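Local coordinates for protein similar to yteR (Bacilus subtilis) (Clostridium acetobutylicum, PDB 4WU0) that is a probable glycoside hydrolase of family GH105, related to YteR and likely to cleave unsaturated rhamnogalacturonan fragments derived from pectin, at residues I311-L322 with Y334-E344. Residues are numbered along the deposited sequence; the frame is centred on the assembly and turned at random.
Sequences INLNKICYVAGL and YYISEPIVSNE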
ATOM      1  N   ILE A 311     -15.235 -13.885   9.740  1.00 15.99           N
ATOM      2  CA  ILE A 311     -13.802 -14.135   9.903  1.00 15.34           C
ATOM      3  C   ILE A 311     -13.050 -12.929  10.445  1.00 14.99           C
ATOM      4  O   ILE A 311     -13.404 -11.774  10.168  1.00 15.37           O
ATOM      5  CB  ILE A 311     -13.118 -14.600   8.587  1.00 15.60           C
ATOM      6  CG1 ILE A 311     -13.400 -13.611   7.451  1.00 16.90           C
ATOM      7  CG2 ILE A 311     -13.567 -16.033   8.245  1.00 16.61           C
ATOM      8  CD1 ILE A 311     -12.774 -13.984   6.142  1.00 17.02           C
ATOM      9  N   ASN A 312     -12.010 -13.223  11.220  1.00 14.20           N
ATOM     10  CA  ASN A 312     -11.018 -12.244  11.654  1.00 13.53           C
ATOM     11  C   ASN A 312      -9.730 -12.403  10.892  1.00 14.39           C
ATOM     12  O   ASN A 312      -9.327 -13.505  10.552  1.00 13.87           O
ATOM     13  CB  ASN A 312     -10.648 -12.439  13.129  1.00 13.72           C
ATOM     14  CG  ASN A 312     -11.759 -12.099  14.075  1.00 14.36           C
ATOM     15  OD1 ASN A 312     -12.728 -11.408  13.733  1.00 14.82           O
ATOM     16  ND2 ASN A 312     -11.624 -12.590  15.300  1.00 16.05           N
ATOM     17  N   LEU A 313      -9.083 -11.284  10.606  1.00 12.68           N
ATOM     18  CA  LEU A 313      -7.715 -11.300  10.112  1.00 12.51           C
ATOM     19  C   LEU A 313      -6.789 -10.909  11.258  1.00 12.70           C
ATOM     20  O   LEU A 313      -6.907  -9.839  11.821  1.00 13.77           O
ATOM     21  CB  LEU A 313      -7.537 -10.329   8.951  1.00 12.47           C
ATOM     22  CG  LEU A 313      -6.147 -10.284   8.302  1.00 12.56           C
ATOM     23  CD1 LEU A 313      -5.818 -11.558   7.583  1.00 14.63           C
ATOM     24  CD2 LEU A 313      -6.053  -9.105   7.338  1.00 15.83           C
ATOM     25  N   ASN A 314      -5.865 -11.800  11.588  1.00 12.45           N
ATOM     26  CA  ASN A 314      -4.979 -11.612  12.724  1.00 12.47           C
ATOM     27  C   ASN A 314      -3.549 -11.278  12.305  1.00 14.90           C
ATOM     28  O   ASN A 314      -3.180 -11.460  11.152  1.00 12.82           O
ATOM     29  CB  ASN A 314      -4.944 -12.926  13.514  1.00 13.46           C
ATOM     30  CG  ASN A 314      -6.316 -13.356  14.035  1.00 16.08           C
ATOM     31  OD1 ASN A 314      -6.866 -14.398  13.647  1.00 24.53           O
ATOM     32  ND2 ASN A 314      -6.823 -12.608  14.966  1.00 14.96           N
ATOM     33  N   LYS A 315      -2.755 -10.849  13.282  1.00 12.37           N
ATOM     34  CA  LYS A 315      -1.303 -10.688  13.181  1.00 12.56           C
ATOM     35  C   LYS A 315      -0.887  -9.545  12.275  1.00 11.88           C
ATOM     36  O   LYS A 315       0.065  -9.661  11.485  1.00 12.21           O
ATOM     37  CB  LYS A 315      -0.621 -11.986  12.748  1.00 13.65           C
ATOM     38  CG  LYS A 315      -1.120 -13.256  13.458  1.00 14.68           C
ATOM     39  CD  LYS A 315      -0.981 -13.166  14.984  1.00 15.18           C
ATOM     40  CE  LYS A 315      -1.459 -14.465  15.626  1.00 16.59           C
ATOM     41  NZ  LYS A 315      -1.305 -14.455  17.106  1.00 17.62           N
ATOM     42  N   ILE A 316      -1.549  -8.413  12.465  1.00 11.24           N
ATOM     43  CA  ILE A 316      -1.265  -7.228  11.666  1.00 10.87           C
ATOM     44  C   ILE A 316      -0.474  -6.221  12.499  1.00 10.72           C
ATOM     45  O   ILE A 316      -0.864  -5.867  13.591  1.00 12.35           O
ATOM     46  CB  ILE A 316      -2.568  -6.574  11.190  1.00 11.09           C
ATOM     47  CG1 ILE A 316      -3.445  -7.572  10.418  1.00 11.54           C
ATOM     48  CG2 ILE A 316      -2.265  -5.332  10.390  1.00 13.26           C
ATOM     49  CD1 ILE A 316      -4.888  -7.158  10.392  1.00 14.37           C
ATOM     50  N   CYS A 317       0.643  -5.751  11.967  1.00 12.65           N
ATOM     51  CA  CYS A 317       1.389  -4.702  12.666  1.00 11.78           C
ATOM     52  C   CYS A 317       0.552  -3.431  12.628  1.00 10.57           C
ATOM     53  O   CYS A 317       0.252  -2.936  11.555  1.00 13.75           O
ATOM     54  CB  CYS A 317       2.732  -4.456  11.979  1.00 11.22           C
ATOM     55  SG  CYS A 317       3.605  -3.042  12.737  1.00 14.72           S
ATOM     56  N   TYR A 318       0.184  -2.881  13.773  1.00 12.05           N
ATOM     57  CA  TYR A 318      -0.746  -1.759  13.777  1.00 11.93           C
ATOM     58  C   TYR A 318      -0.166  -0.502  13.087  1.00 13.62           C
ATOM     59  O   TYR A 318      -0.871   0.199  12.345  1.00 15.26           O
ATOM     60  CB  TYR A 318      -1.205  -1.435  15.199  1.00 15.02           C
ATOM     61  CG  TYR A 318      -2.075  -0.202  15.295  1.00 12.65           C
ATOM     62  CD1 TYR A 318      -3.292  -0.120  14.615  1.00 14.51           C
ATOM     63  CD2 TYR A 318      -1.670   0.892  16.041  1.00 17.59           C
ATOM     64  CE1 TYR A 318      -4.068   1.017  14.695  1.00 18.32           C
ATOM     65  CE2 TYR A 318      -2.447   2.022  16.130  1.00 19.81           C
ATOM     66  CZ  TYR A 318      -3.642   2.081  15.454  1.00 19.60           C
ATOM     67  OH  TYR A 318      -4.415   3.223  15.543  1.00 24.69           O
ATOM     68  N   VAL A 319       1.093  -0.210  13.385  1.00 12.96           N
ATOM     69  CA  VAL A 319       1.752   1.012  12.934  1.00 14.07           C
ATOM     70  C   VAL A 319       3.256   0.833  13.077  1.00 12.06           C
ATOM     71  O   VAL A 319       3.732   0.178  13.995  1.00 15.31           O
ATOM     72  CB  VAL A 319       1.286   2.253  13.749  1.00 15.41           C
ATOM     73  CG1 VAL A 319       1.676   2.125  15.227  1.00 18.16           C
ATOM     74  CG2 VAL A 319       1.844   3.550  13.156  1.00 19.33           C
ATOM     75  N   ALA A 320       4.001   1.394  12.146  1.00 13.66           N
ATOM     76  CA  ALA A 320       5.442   1.559  12.300  1.00 15.78           C
ATOM     77  C   ALA A 320       5.856   2.781  11.499  1.00 15.40           C
ATOM     78  O   ALA A 320       5.204   3.146  10.510  1.00 16.38           O
ATOM     79  CB  ALA A 320       6.199   0.359  11.818  1.00 16.22           C
ATOM     80  N   GLY A 321       6.933   3.409  11.947  1.00 15.70           N
ATOM     81  CA  GLY A 321       7.514   4.540  11.264  1.00 13.71           C
ATOM     82  C   GLY A 321       8.862   4.875  11.865  1.00 13.91           C
ATOM     83  O   GLY A 321       9.354   4.159  12.733  1.00 16.90           O
ATOM     84  N   LEU A 322       9.471   5.963  11.391  1.00 14.65           N
ATOM     85  CA  LEU A 322      10.792   6.361  11.820  1.00 15.13           C
ATOM     86  C   LEU A 322      10.741   7.777  12.394  1.00 15.96           C
ATOM     87  O   LEU A 322       9.925   8.604  11.979  1.00 16.52           O
ATOM     88  CB  LEU A 322      11.771   6.269  10.641  1.00 17.25           C
ATOM     89  CG  LEU A 322      11.906   4.789  10.255  1.00 29.77           C
ATOM     90  CD1 LEU A 322      12.325   4.589   8.840  1.00 36.73           C
ATOM     91  CD2 LEU A 322      12.883   4.109  11.200  1.00 24.86           C
ATOM     92  N   TYR A 334      12.761  -1.946  17.936  1.00 14.42           N
ATOM     93  CA  TYR A 334      11.709  -1.005  17.598  1.00 14.25           C
ATOM     94  C   TYR A 334      10.598  -1.686  16.773  1.00 13.84           C
ATOM     95  O   TYR A 334       9.418  -1.521  17.076  1.00 13.49           O
ATOM     96  CB  TYR A 334      12.232   0.265  16.860  1.00 13.64           C
ATOM     97  CG  TYR A 334      11.051   0.939  16.244  1.00 13.37           C
ATOM     98  CD1 TYR A 334      10.106   1.585  17.051  1.00 14.35           C
ATOM     99  CD2 TYR A 334      10.783   0.801  14.887  1.00 16.08           C
ATOM    100  CE1 TYR A 334       8.945   2.086  16.521  1.00 13.20           C
ATOM    101  CE2 TYR A 334       9.610   1.312  14.341  1.00 13.79           C
ATOM    102  CZ  TYR A 334       8.700   1.930  15.158  1.00 14.62           C
ATOM    103  OH  TYR A 334       7.540   2.410  14.604  1.00 16.71           O
ATOM    104  N   TYR A 335      10.952  -2.423  15.722  1.00 13.79           N
ATOM    105  CA  TYR A 335       9.913  -2.999  14.862  1.00 14.56           C
ATOM    106  C   TYR A 335       9.094  -4.048  15.607  1.00 14.23           C
ATOM    107  O   TYR A 335       7.917  -4.212  15.336  1.00 15.02           O
ATOM    108  CB  TYR A 335      10.486  -3.574  13.567  1.00 12.88           C
ATOM    109  CG  TYR A 335      10.794  -2.510  12.545  1.00 13.02           C
ATOM    110  CD1 TYR A 335       9.778  -1.913  11.803  1.00 13.83           C
ATOM    111  CD2 TYR A 335      12.101  -2.066  12.333  1.00 15.33           C
ATOM    112  CE1 TYR A 335      10.048  -0.935  10.875  1.00 12.65           C
ATOM    113  CE2 TYR A 335      12.372  -1.091  11.411  1.00 14.74           C
ATOM    114  CZ  TYR A 335      11.351  -0.514  10.686  1.00 13.96           C
ATOM    115  OH  TYR A 335      11.609   0.480   9.751  1.00 14.23           O
ATOM    116  N   ILE A 336       9.715  -4.755  16.538  1.00 14.00           N
ATOM    117  CA  ILE A 336       9.000  -5.761  17.322  1.00 14.02           C
ATOM    118  C   ILE A 336       8.147  -5.098  18.412  1.00 15.18           C
ATOM    119  O   ILE A 336       7.188  -5.699  18.919  1.00 15.54           O
ATOM    120  CB  ILE A 336      10.024  -6.755  17.917  1.00 14.49           C
ATOM    121  CG1 ILE A 336      10.821  -7.414  16.787  1.00 16.23           C
ATOM    122  CG2 ILE A 336       9.364  -7.801  18.797  1.00 15.19           C
ATOM    123  CD1 ILE A 336      10.000  -7.923  15.632  1.00 17.33           C
ATOM    124  N   SER A 337       8.475  -3.854  18.766  1.00 13.54           N
ATOM    125  CA  SER A 337       7.777  -3.180  19.865  1.00 14.69           C
ATOM    126  C   SER A 337       6.365  -2.717  19.508  1.00 13.68           C
ATOM    127  O   SER A 337       5.553  -2.440  20.411  1.00 14.22           O
ATOM    128  CB  SER A 337       8.567  -1.963  20.367  1.00 14.94           C
ATOM    129  OG  SER A 337       8.408  -0.862  19.476  1.00 14.69           O
ATOM    130  N   GLU A 338       6.060  -2.595  18.219  1.00 13.70           N
ATOM    131  CA  GLU A 338       4.774  -2.013  17.835  1.00 12.35           C
ATOM    132  C   GLU A 338       3.651  -3.047  17.985  1.00 13.40           C
ATOM    133  O   GLU A 338       3.903  -4.253  17.944  1.00 13.47           O
ATOM    134  CB  GLU A 338       4.821  -1.442  16.412  1.00 14.11           C
ATOM    135  CG  GLU A 338       5.738  -0.207  16.224  1.00 15.63           C
ATOM    136  CD  GLU A 338       5.152   1.092  16.758  1.00 17.22           C
ATOM    137  OE1 GLU A 338       4.253   1.051  17.627  1.00 17.99           O
ATOM    138  OE2 GLU A 338       5.609   2.181  16.326  1.00 17.00           O
ATOM    139  N   PRO A 339       2.407  -2.580  18.181  1.00 12.29           N
ATOM    140  CA  PRO A 339       1.315  -3.538  18.445  1.00 12.31           C
ATOM    141  C   PRO A 339       1.034  -4.491  17.290  1.00 13.01           C
ATOM    142  O   PRO A 339       1.166  -4.108  16.123  1.00 12.61           O
ATOM    143  CB  PRO A 339       0.090  -2.643  18.643  1.00 13.06           C
ATOM    144  CG  PRO A 339       0.678  -1.310  19.082  1.00 12.84           C
ATOM    145  CD  PRO A 339       1.978  -1.180  18.364  1.00 12.83           C
ATOM    146  N   ILE A 340       0.610  -5.702  17.640  1.00 12.11           N
ATOM    147  CA  ILE A 340       0.100  -6.678  16.681  1.00 11.94           C
ATOM    148  C   ILE A 340      -1.392  -6.779  16.962  1.00 12.47           C
ATOM    149  O   ILE A 340      -1.799  -7.115  18.084  1.00 12.41           O
ATOM    150  CB  ILE A 340       0.760  -8.045  16.864  1.00 12.31           C
ATOM    151  CG1 ILE A 340       2.278  -7.937  16.710  1.00 13.93           C
ATOM    152  CG2 ILE A 340       0.188  -9.040  15.871  1.00 12.22           C
ATOM    153  CD1 ILE A 340       3.013  -9.207  17.146  1.00 15.24           C
ATOM    154  N   VAL A 341      -2.202  -6.522  15.940  1.00 12.77           N
ATOM    155  CA  VAL A 341      -3.643  -6.469  16.115  1.00 12.06           C
ATOM    156  C   VAL A 341      -4.414  -7.270  15.087  1.00 11.98           C
ATOM    157  O   VAL A 341      -3.863  -7.689  14.062  1.00 12.63           O
ATOM    158  CB  VAL A 341      -4.132  -5.000  16.108  1.00 12.09           C
ATOM    159  CG1 VAL A 341      -3.507  -4.220  17.259  1.00 13.15           C
ATOM    160  CG2 VAL A 341      -3.807  -4.312  14.813  1.00 13.16           C
ATOM    161  N   SER A 342      -5.701  -7.466  15.378  1.00 12.23           N
ATOM    162  CA  SER A 342      -6.627  -8.087  14.439  1.00 12.24           C
ATOM    163  C   SER A 342      -7.579  -7.049  13.818  1.00 12.23           C
ATOM    164  O   SER A 342      -7.850  -5.995  14.409  1.00 14.61           O
ATOM    165  CB  SER A 342      -7.424  -9.170  15.136  1.00 13.10           C
ATOM    166  OG  SER A 342      -8.255  -8.601  16.145  1.00 20.34           O
ATOM    167  N   ASN A 343      -8.073  -7.369  12.616  1.00 13.05           N
ATOM    168  CA  ASN A 343      -9.104  -6.580  11.955  1.00 14.01           C
ATOM    169  C   ASN A 343      -8.751  -5.107  11.804  1.00 14.45           C
ATOM    170  O   ASN A 343      -9.586  -4.236  11.968  1.00 16.58           O
ATOM    171  CB  ASN A 343     -10.457  -6.793  12.622  1.00 13.16           C
ATOM    172  CG  ASN A 343     -10.935  -8.215  12.476  1.00 15.68           C
ATOM    173  OD1 ASN A 343     -10.469  -8.941  11.590  1.00 16.45           O
ATOM    174  ND2 ASN A 343     -11.844  -8.625  13.334  1.00 17.96           N
ATOM    175  N   GLU A 344      -7.491  -4.875  11.469  1.00 12.07           N
ATOM    176  CA  GLU A 344      -6.953  -3.556  11.198  1.00 14.27           C
ATOM    177  C   GLU A 344      -6.952  -3.316   9.691  1.00 14.53           C
ATOM    178  O   GLU A 344      -6.424  -4.118   8.934  1.00 12.02           O
ATOM    179  CB  GLU A 344      -5.539  -3.470  11.785  1.00 13.64           C
ATOM    180  CG  GLU A 344      -4.607  -2.438  11.186  1.00 14.64           C
ATOM    181  CD  GLU A 344      -5.156  -1.048  11.250  1.00 17.26           C
ATOM    182  OE1 GLU A 344      -5.827  -0.709  12.253  1.00 18.46           O
ATOM    183  OE2 GLU A 344      -4.910  -0.292  10.283  1.00 16.80           O
TER
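Asn-343 sets CG opposite its own carbonyl carbon (chi1 -65°), which turns its amide back onto strand 311-313, while Glu-344 sets CG opposite its backbone N (chi1 157°), against Ile-316 CG2 (3.8 Å). Asn-343 OD1 accepts from Leu-313 N at 2.9 Å, and ND2 donates to Asn-312 OD1, reaching it from above that carbonyl plane. Asn-343 N closes the group on Leu-313 O (2.8 Å). Further along, Ile-316 and Val-341 form an antiparallel hydrogen-bonded pair, and Tyr-318 N continues the pairing to Pro-339 O. Cys-317 and Ile-340 make the non-hydrogen-bonded pair between them. Strand 340-341 is an outer strand of a three-stranded antiparallel sheet within this chain, with 311-317 in the middle. A bend at chi2 takes the Glu-344 carboxylate to the Tyr-318 ring, where OE1 meets the edge, the planes 82° apart. Glu-344 is the N-cap of helix 345-360, and its OE2 forms a salt bridge with Lys-346. At the far end, Tyr-334 OH donates to Glu-338 OE2 (2.6 Å) and accepts from Gly-321 N (2.9 Å). Val-319 O is buried against Glu-338 CG without a polar partner. The Gly-321, Tyr-334 and Glu-338 bonds tie the loop following strand 311-317 to the end of helix 332-337, while the carboxylate may polarise the phenol and strengthen its hold on Gly-321.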